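Local coordinates for DNA-binding protein reb1 (Schizosaccharomyces pombe, PDB 5EYB) that binds specific sites in ribosomal DNA and upstream of many RNA polymerase II genes, and takes part in terminating RNA polymerase I transcription, at residues P335-L340 and K347-D352; D296-N301 and P341-T346; A105-E110 and S143-K148. All coordinates share one frame; numbering follows the deposited sequence.

Contacts 1 and 2 are neighbours in the C-terminal helical region, with centres about 11 Å apart. They share helix 342-356. Contact 1 packs the short helix 336-339 against it, and contact 2 packs it against helix 284-299. They are joined by Tyr337 OH and Thr346 OG1, a probable hydrogen bond of 2.9 Å. Neither touches DNA: their nearest atoms are about 23 Å and 18 Å from it. Contact 3 lies in a Myb-associated domain on the opposite side of the chain's centre. Its centre is about 68 Å from that of contact 1 and about 66 Å from that of contact 2. Next to it, Tyr146 of segment 143-148 hydrogen-bonds a phosphate oxygen of DG7 of chain B.

Contact 1 (P335-L340 and K347-D352); sequences PSYDNL and KSAIDD
Ser336 and Ser348 meet in a small, partly buried helix-helix contact in the C-terminal helical region. The short, weakly bonded helix 336-339 folds back on helix 342-356, which follows it closely in the chain. Within the short helix, Ser336 O accepts two backbone hydrogen bonds, from Leu340 N at 3.0 Å and from Asn339 N at 3.2 Å. This is local structural packing, remote from the DNA. The two hydroxyls, Ser336 OG and Ser348 OG, form a hydrogen bond of 3.1 Å, and either could be the donor. Ser348 OG is anti to its own backbone N (chi1 175°), which turns it to the facing serine. Ser336 CB also lies beside this hydroxyl. The carboxylate of Asp352, one helical turn after Ser348, borders the same polar patch.

Two apolar contacts adjoin the serine pair. Leu340 CD1 packs on Ser348 CB at 3.8 Å. The second is made by the Tyr337 ring, on which Leu291 of helix 284-299 and Phe327 of helix 320-333 also pack. The ring reaches Ala349 CB through CE2, at 4.0 Å, and the methyl approaches it obliquely.

Contact 2 (D296-N301 and P341-T346); sequences DSLLNN and PLLEAT
Leu298 and Leu343 lead a leucine-rich helix-helix contact in the C-terminal helical region. The last part of helix 284-299 packs against the first turn of helix 342-356. The segments are 40 residues apart in the chain but their backbones come close, with Leu298 CA and Leu343 CA 6.5 Å apart.

Leu298 points at the other helix and touches three residues. Its CB meets Leu343 CD1 at 3.7 Å. Its CD2 meets Leu342 CD2 at 4.1 Å, and these two side chains cross at about a right angle. Its CD1 reaches tip to tip toward Thr346, with OG1 at 3.7 Å. Leu299 adds a more exposed contact, its CD2 against Leu343 CD1 at 3.8 Å. Leu343 CD1 is thus shared by both leucines. Leu343 CG is anti to the backbone N (chi1 -178°), which carries the branch point out toward the facing helix.

In the next shell, Ile305 lies on Leu298, and Tyr295 packs on both Leu343 and Thr346. Phe327 and Lys331 of helix 320-333 cover Leu342. Ser297 OG is hydrogen-bonded to His306 N and Lys304 O, which ties the end of helix 284-299 to the loop that follows. Pro341 takes the N-cap position of helix 342-356. The hydroxyl of Thr346 has two polar partners. OG1 is hydrogen-bonded to Tyr337 OH of the short helix 336-339. It also donates a hydrogen bond of 2.7 Å to Leu342 O, 21° from the carbonyl plane, and that oxygen also accepts from Thr346 N.

Contact 3 (A105-E110 and S143-K148); sequences AIISQE and SNLYKK. With nucleotides of chain B.
Glu110 and Leu145 meet inside a Myb-associated domain of the helix-turn-helix clan, where helix 101-116 packs on the C-terminal end of helix 136-147. Leu145 CD1 lies against Glu110 CG at 3.8 Å, and the two side chains run past each other in opposite directions. The same methyl reaches Ile107 CG1 at 4.2 Å. Leu145 also packs on Ile157 and Ile107 on His160, so helix 154-164 closes this small core.

Toward the edge, Glu110 and Lys148 form a salt bridge. Lys148 NZ gives a weak hydrogen bond of 3.3 Å to Glu110 OE1. The aliphatic part of the lysine lies over the carboxylate, with Lys148 CD 3.6 Å from Glu110 CD, and NZ too stands above the carboxylate plane. Glu110 bends at chi2 (-68°), bringing CD round. Lys148 is extended up to CE and turns at chi4 (62°), which places NZ near OE1. Beyond this pair, Ile106 CD1 comes near Lys148 O.

Tyr146 takes no part in the core between the segments. Its OH donates a hydrogen bond of 3.0 Å to OP1 of DG7 of chain B. That phosphate oxygen sits at the ring edge, near the ring plane. Ala154 and Tyr158 of helix 154-164 flank Tyr146. A packed helical core bordering a tyrosine-phosphate contact fits the role of this Myb-associated domain as a DNA-binding helical module.

Contact 1 (P335-L340 and K347-D352)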
loop_
_atom_site.group_PDB
_atom_site.type_symbol
_atom_site.label_atom_id
_atom_site.label_comp_id
_atom_site.label_asym_id
_atom_site.label_seq_id
_atom_site.Cartn_x
_atom_site.Cartn_y
_atom_site.Cartn_z
ATOM N N PRO A 335 27.268 -0.920 27.680
ATOM C CA PRO A 335 28.023 0.241 28.162
ATOM C C PRO A 335 29.285 0.524 27.348
ATOM O O PRO A 335 29.786 1.646 27.366
ATOM C CB PRO A 335 28.389 -0.149 29.600
ATOM C CG PRO A 335 27.393 -1.185 29.978
ATOM C CD PRO A 335 27.124 -1.950 28.723
ATOM N N SER A 336 29.782 -0.486 26.643
ATOM C CA SER A 336 31.010 -0.352 25.868
ATOM C C SER A 336 30.874 0.686 24.758
ATOM O O SER A 336 31.847 1.349 24.401
ATOM C CB SER A 336 31.411 -1.703 25.274
ATOM O OG SER A 336 31.538 -2.684 26.288
ATOM N N TYR A 337 29.664 0.835 24.224
ATOM C CA TYR A 337 29.430 1.756 23.115
ATOM C C TYR A 337 29.384 3.218 23.555
ATOM O O TYR A 337 29.425 4.125 22.724
ATOM C CB TYR A 337 28.140 1.387 22.382
ATOM C CG TYR A 337 28.285 0.160 21.516
ATOM C CD1 TYR A 337 28.795 0.253 20.227
ATOM C CD2 TYR A 337 27.927 -1.095 21.989
ATOM C CE1 TYR A 337 28.938 -0.869 19.430
ATOM C CE2 TYR A 337 28.067 -2.222 21.200
ATOM C CZ TYR A 337 28.572 -2.103 19.923
ATOM O OH TYR A 337 28.713 -3.218 19.133
ATOM N N ASP A 338 29.302 3.447 24.861
ATOM C CA ASP A 338 29.359 4.803 25.387
ATOM C C ASP A 338 30.785 5.149 25.793
ATOM O O ASP A 338 31.118 6.316 25.986
ATOM C CB ASP A 338 28.413 4.970 26.577
ATOM C CG ASP A 338 26.955 5.018 26.162
ATOM O OD1 ASP A 338 26.630 4.515 25.065
ATOM O OD2 ASP A 338 26.132 5.556 26.932
ATOM N N ASN A 339 31.624 4.125 25.909
ATOM C CA ASN A 339 33.017 4.309 26.298
ATOM C C ASN A 339 33.955 4.434 25.102
ATOM O O ASN A 339 34.897 5.228 25.118
ATOM C CB ASN A 339 33.482 3.148 27.178
ATOM C CG ASN A 339 32.713 3.055 28.477
ATOM O OD1 ASN A 339 32.235 4.061 29.003
ATOM N ND2 ASN A 339 32.590 1.842 29.004
ATOM N N LEU A 340 33.694 3.644 24.067
ATOM C CA LEU A 340 34.619 3.524 22.950
ATOM C C LEU A 340 33.952 3.804 21.608
ATOM O O LEU A 340 32.730 3.728 21.493
ATOM C CB LEU A 340 35.234 2.122 22.946
ATOM C CG LEU A 340 35.980 1.727 24.220
ATOM C CD1 LEU A 340 36.297 0.240 24.223
ATOM C CD2 LEU A 340 37.250 2.552 24.373
ATOM N N LYS A 347 34.394 -4.695 19.794
ATOM C CA LYS A 347 35.362 -5.671 20.290
ATOM C C LYS A 347 35.262 -5.805 21.806
ATOM O O LYS A 347 35.399 -6.899 22.349
ATOM C CB LYS A 347 36.788 -5.279 19.887
ATOM N N SER A 348 35.019 -4.688 22.483
ATOM C CA SER A 348 34.851 -4.696 23.931
ATOM C C SER A 348 33.549 -5.379 24.324
ATOM O O SER A 348 33.491 -6.096 25.323
ATOM C CB SER A 348 34.881 -3.272 24.486
ATOM O OG SER A 348 34.597 -3.264 25.875
ATOM N N ALA A 349 32.506 -5.145 23.532
ATOM C CA ALA A 349 31.193 -5.726 23.789
ATOM C C ALA A 349 31.243 -7.243 23.697
ATOM O O ALA A 349 30.627 -7.942 24.501
ATOM C CB ALA A 349 30.167 -5.172 22.817
ATOM N N ILE A 350 31.978 -7.744 22.708
ATOM C CA ILE A 350 32.131 -9.180 22.513
ATOM C C ILE A 350 32.881 -9.807 23.683
ATOM O O ILE A 350 32.460 -10.827 24.227
ATOM C CB ILE A 350 32.878 -9.497 21.206
ATOM C CG1 ILE A 350 32.109 -8.951 20.002
ATOM C CG2 ILE A 350 33.085 -10.993 21.059
ATOM C CD1 ILE A 350 32.878 -9.025 18.703
ATOM N N ASP A 351 33.992 -9.184 24.064
ATOM C CA ASP A 351 34.823 -9.680 25.155
ATOM C C ASP A 351 34.064 -9.715 26.480
ATOM O O ASP A 351 34.204 -10.663 27.254
ATOM C CB ASP A 351 36.086 -8.825 25.294
ATOM C CG ASP A 351 37.045 -9.004 24.128
ATOM O OD1 ASP A 351 36.600 -9.440 23.046
ATOM O OD2 ASP A 351 38.248 -8.708 24.295
ATOM N N ASP A 352 33.261 -8.687 26.740
ATOM C CA ASP A 352 32.469 -8.637 27.967
ATOM C C ASP A 352 31.361 -9.686 27.949
ATOM O O ASP A 352 30.966 -10.205 28.993
ATOM C CB ASP A 352 31.868 -7.244 28.176
ATOM C CG ASP A 352 32.908 -6.209 28.565
ATOM O OD1 ASP A 352 33.978 -6.598 29.078
ATOM O OD2 ASP A 352 32.653 -5.003 28.363
#

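Contact 2 (D296-N301 and P341-T346)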
loop_
_atom_site.group_PDB
_atom_site.type_symbol
_atom_site.label_atom_id
_atom_site.label_comp_id
_atom_site.label_asym_id
_atom_site.label_seq_id
_atom_site.Cartn_x
_atom_site.Cartn_y
_atom_site.Cartn_z
ATOM N N ASP A 296 33.699 -8.481 12.241
ATOM C CA ASP A 296 34.442 -8.951 11.077
ATOM C C ASP A 296 34.266 -7.978 9.918
ATOM O O ASP A 296 35.217 -7.680 9.196
ATOM C CB ASP A 296 33.991 -10.354 10.655
ATOM C CG ASP A 296 34.475 -11.438 11.603
ATOM O OD1 ASP A 296 35.438 -11.191 12.359
ATOM O OD2 ASP A 296 33.895 -12.544 11.582
ATOM N N SER A 297 33.045 -7.484 9.744
ATOM C CA SER A 297 32.758 -6.532 8.679
ATOM C C SER A 297 33.366 -5.166 8.982
ATOM O O SER A 297 33.670 -4.398 8.071
ATOM C CB SER A 297 31.252 -6.397 8.465
ATOM O OG SER A 297 30.971 -5.464 7.436
ATOM N N LEU A 298 33.543 -4.864 10.263
ATOM C CA LEU A 298 34.156 -3.603 10.660
ATOM C C LEU A 298 35.663 -3.622 10.388
ATOM O O LEU A 298 36.240 -2.613 9.984
ATOM C CB LEU A 298 33.877 -3.307 12.138
ATOM C CG LEU A 298 32.440 -2.938 12.521
ATOM C CD1 LEU A 298 32.304 -2.765 14.025
ATOM C CD2 LEU A 298 32.012 -1.666 11.807
ATOM N N LEU A 299 36.292 -4.777 10.594
ATOM C CA LEU A 299 37.732 -4.911 10.380
ATOM C C LEU A 299 38.096 -5.187 8.924
ATOM O O LEU A 299 38.799 -4.396 8.293
ATOM C CB LEU A 299 38.304 -6.023 11.261
ATOM C CG LEU A 299 38.566 -5.674 12.724
ATOM C CD1 LEU A 299 39.232 -6.841 13.432
ATOM C CD2 LEU A 299 39.423 -4.423 12.829
ATOM N N ASN A 300 37.626 -6.317 8.402
ATOM C CA ASN A 300 37.976 -6.750 7.052
ATOM C C ASN A 300 37.578 -5.725 5.995
ATOM O O ASN A 300 38.423 -5.240 5.245
ATOM C CB ASN A 300 37.334 -8.105 6.751
ATOM C CG ASN A 300 37.816 -9.198 7.689
ATOM O OD1 ASN A 300 38.927 -9.133 8.220
ATOM N ND2 ASN A 300 36.981 -10.209 7.899
ATOM N N ASN A 301 36.292 -5.391 5.940
ATOM C CA ASN A 301 35.837 -4.301 5.085
ATOM C C ASN A 301 36.250 -2.957 5.671
ATOM O O ASN A 301 36.888 -2.901 6.723
ATOM C CB ASN A 301 34.318 -4.341 4.901
ATOM C CG ASN A 301 33.865 -5.498 4.038
ATOM O OD1 ASN A 301 33.902 -5.422 2.810
ATOM N ND2 ASN A 301 33.425 -6.576 4.675
ATOM N N PRO A 341 34.759 4.143 20.586
ATOM C CA PRO A 341 34.255 4.252 19.212
ATOM C C PRO A 341 33.689 2.924 18.722
ATOM O O PRO A 341 34.008 1.888 19.301
ATOM C CB PRO A 341 35.495 4.652 18.409
ATOM C CG PRO A 341 36.379 5.318 19.397
ATOM C CD PRO A 341 36.158 4.596 20.691
ATOM N N LEU A 342 32.878 2.965 17.669
ATOM C CA LEU A 342 32.164 1.793 17.156
ATOM C C LEU A 342 33.023 0.532 17.036
ATOM O O LEU A 342 32.600 -0.548 17.449
ATOM C CB LEU A 342 31.548 2.120 15.792
ATOM C CG LEU A 342 30.821 0.986 15.066
ATOM C CD1 LEU A 342 29.684 0.433 15.914
ATOM C CD2 LEU A 342 30.300 1.466 13.722
ATOM N N LEU A 343 34.221 0.670 16.477
ATOM C CA LEU A 343 35.101 -0.476 16.276
ATOM C C LEU A 343 35.500 -1.123 17.598
ATOM O O LEU A 343 35.194 -2.289 17.845
ATOM C CB LEU A 343 36.357 -0.067 15.507
ATOM C CG LEU A 343 37.317 -1.217 15.196
ATOM C CD1 LEU A 343 36.624 -2.253 14.329
ATOM C CD2 LEU A 343 38.588 -0.712 14.526
ATOM N N GLU A 344 36.181 -0.355 18.443
ATOM C CA GLU A 344 36.687 -0.860 19.715
ATOM C C GLU A 344 35.559 -1.241 20.673
ATOM O O GLU A 344 35.689 -2.194 21.443
ATOM C CB GLU A 344 37.603 0.175 20.375
ATOM C CG GLU A 344 38.911 0.427 19.636
ATOM C CD GLU A 344 38.747 1.345 18.439
ATOM O OE1 GLU A 344 37.660 1.939 18.283
ATOM O OE2 GLU A 344 39.710 1.470 17.653
ATOM N N ALA A 345 34.458 -0.496 20.627
ATOM C CA ALA A 345 33.321 -0.768 21.500
ATOM C C ALA A 345 32.722 -2.126 21.185
ATOM O O ALA A 345 32.296 -2.851 22.085
ATOM C CB ALA A 345 32.267 0.317 21.364
ATOM N N THR A 346 32.693 -2.464 19.901
ATOM C CA THR A 346 32.178 -3.753 19.463
ATOM C C THR A 346 33.086 -4.876 19.949
ATOM O O THR A 346 32.607 -5.882 20.471
ATOM C CB THR A 346 32.044 -3.809 17.935
ATOM O OG1 THR A 346 31.104 -2.814 17.508
ATOM C CG2 THR A 346 31.559 -5.180 17.486
#

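Contact 3 (A105-E110 and S143-K148)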
loop_
_atom_site.group_PDB
_atom_site.type_symbol
_atom_site.label_atom_id
_atom_site.label_comp_id
_atom_site.label_asym_id
_atom_site.label_seq_id
_atom_site.Cartn_x
_atom_site.Cartn_y
_atom_site.Cartn_z
ATOM N N ALA A 105 -23.028 -1.621 -8.381
ATOM C CA ALA A 105 -24.021 -1.844 -9.424
ATOM C C ALA A 105 -25.322 -1.123 -9.083
ATOM O O ALA A 105 -25.958 -0.521 -9.950
ATOM C CB ALA A 105 -24.264 -3.330 -9.617
ATOM N N ILE A 106 -25.705 -1.188 -7.812
ATOM C CA ILE A 106 -26.888 -0.487 -7.320
ATOM C C ILE A 106 -26.719 1.024 -7.446
ATOM O O ILE A 106 -27.642 1.728 -7.861
ATOM C CB ILE A 106 -27.183 -0.846 -5.848
ATOM C CG1 ILE A 106 -27.584 -2.316 -5.724
ATOM C CG2 ILE A 106 -28.282 0.041 -5.285
ATOM C CD1 ILE A 106 -27.872 -2.748 -4.305
ATOM N N ILE A 107 -25.538 1.516 -7.086
ATOM C CA ILE A 107 -25.242 2.938 -7.193
ATOM C C ILE A 107 -25.317 3.380 -8.646
ATOM O O ILE A 107 -25.989 4.358 -8.975
ATOM C CB ILE A 107 -23.852 3.278 -6.629
ATOM C CG1 ILE A 107 -23.790 2.968 -5.133
ATOM C CG2 ILE A 107 -23.523 4.747 -6.875
ATOM C CD1 ILE A 107 -22.430 3.194 -4.517
ATOM N N SER A 108 -24.634 2.637 -9.510
ATOM C CA SER A 108 -24.615 2.924 -10.937
ATOM C C SER A 108 -26.015 2.875 -11.542
ATOM O O SER A 108 -26.307 3.593 -12.494
ATOM C CB SER A 108 -23.694 1.941 -11.663
ATOM O OG SER A 108 -23.606 2.245 -13.044
ATOM N N GLN A 109 -26.880 2.030 -10.989
ATOM C CA GLN A 109 -28.260 1.952 -11.451
ATOM C C GLN A 109 -29.067 3.159 -10.971
ATOM O O GLN A 109 -29.866 3.719 -11.719
ATOM C CB GLN A 109 -28.920 0.655 -10.977
ATOM N N GLU A 110 -28.848 3.557 -9.724
ATOM C CA GLU A 110 -29.541 4.707 -9.154
ATOM C C GLU A 110 -29.123 6.009 -9.828
ATOM O O GLU A 110 -29.963 6.859 -10.125
ATOM C CB GLU A 110 -29.287 4.796 -7.649
ATOM C CG GLU A 110 -30.012 3.743 -6.837
ATOM C CD GLU A 110 -31.513 3.941 -6.841
ATOM O OE1 GLU A 110 -31.980 4.990 -6.345
ATOM O OE2 GLU A 110 -32.227 3.047 -7.343
ATOM N N SER A 143 -30.666 10.453 -0.089
ATOM C CA SER A 143 -31.602 9.868 0.869
ATOM C C SER A 143 -32.142 8.514 0.417
ATOM O O SER A 143 -32.218 7.571 1.205
ATOM C CB SER A 143 -32.767 10.824 1.121
ATOM O OG SER A 143 -33.695 10.258 2.027
ATOM N N ASN A 144 -32.515 8.424 -0.854
ATOM C CA ASN A 144 -33.049 7.187 -1.403
ATOM C C ASN A 144 -31.966 6.138 -1.590
ATOM O O ASN A 144 -32.192 4.948 -1.366
ATOM C CB ASN A 144 -33.759 7.454 -2.730
ATOM C CG ASN A 144 -35.201 7.877 -2.539
ATOM O OD1 ASN A 144 -36.123 7.084 -2.735
ATOM N ND2 ASN A 144 -35.405 9.128 -2.141
ATOM N N LEU A 145 -30.787 6.590 -1.997
ATOM C CA LEU A 145 -29.649 5.702 -2.173
ATOM C C LEU A 145 -29.261 5.037 -0.857
ATOM O O LEU A 145 -28.907 3.861 -0.835
ATOM C CB LEU A 145 -28.457 6.470 -2.744
ATOM C CG LEU A 145 -27.221 5.639 -3.085
ATOM C CD1 LEU A 145 -27.577 4.531 -4.060
ATOM C CD2 LEU A 145 -26.129 6.525 -3.658
ATOM N N TYR A 146 -29.335 5.789 0.237
ATOM C CA TYR A 146 -28.988 5.256 1.550
ATOM C C TYR A 146 -29.923 4.120 1.946
ATOM O O TYR A 146 -29.510 3.165 2.603
ATOM C CB TYR A 146 -29.034 6.350 2.619
ATOM C CG TYR A 146 -28.101 7.514 2.375
ATOM C CD1 TYR A 146 -26.909 7.349 1.680
ATOM C CD2 TYR A 146 -28.419 8.784 2.840
ATOM C CE1 TYR A 146 -26.061 8.417 1.458
ATOM C CE2 TYR A 146 -27.580 9.853 2.623
ATOM C CZ TYR A 146 -26.403 9.668 1.931
ATOM O OH TYR A 146 -25.569 10.740 1.714
ATOM N N LYS A 147 -31.186 4.229 1.549
ATOM C CA LYS A 147 -32.186 3.235 1.921
ATOM C C LYS A 147 -31.940 1.910 1.204
ATOM O O LYS A 147 -32.234 0.843 1.740
ATOM C CB LYS A 147 -33.596 3.746 1.616
ATOM N N LYS A 148 -31.389 1.983 -0.003
ATOM C CA LYS A 148 -31.141 0.784 -0.795
ATOM C C LYS A 148 -29.795 0.146 -0.443
ATOM O O LYS A 148 -29.445 -0.917 -0.957
ATOM C CB LYS A 148 -31.204 1.112 -2.288
ATOM C CG LYS A 148 -32.541 1.692 -2.723
ATOM C CD LYS A 148 -32.656 1.770 -4.236
ATOM C CE LYS A 148 -33.973 2.408 -4.649
ATOM N NZ LYS A 148 -34.089 3.812 -4.161
ATOM P P DG B 7 -26.465 13.714 3.324
ATOM O OP1 DG B 7 -27.243 13.131 2.211
ATOM O OP2 DG B 7 -25.454 12.887 4.015
ATOM O "O5'" DG B 7 -25.728 15.032 2.798
ATOM C "C5'" DG B 7 -26.496 16.174 2.438
ATOM C "C4'" DG B 7 -25.687 17.444 2.615
ATOM O "O4'" DG B 7 -25.420 17.644 4.024
ATOM C "C3'" DG B 7 -24.329 17.449 1.905
ATOM O "O3'" DG B 7 -24.152 18.659 1.189
ATOM C "C2'" DG B 7 -23.316 17.319 3.037
ATOM C "C1'" DG B 7 -24.057 17.927 4.220
ATOM N N9 DG B 7 -23.648 17.337 5.488
ATOM C C8 DG B 7 -23.953 16.078 5.950
ATOM N N7 DG B 7 -23.427 15.811 7.110
ATOM C C5 DG B 7 -22.718 16.960 7.436
ATOM C C6 DG B 7 -21.945 17.261 8.582
ATOM O O6 DG B 7 -21.721 16.543 9.567
ATOM N N1 DG B 7 -21.398 18.542 8.514
ATOM C C2 DG B 7 -21.579 19.419 7.472
ATOM N N2 DG B 7 -20.972 20.611 7.586
ATOM N N3 DG B 7 -22.305 19.150 6.393
ATOM C C4 DG B 7 -22.843 17.908 6.444
#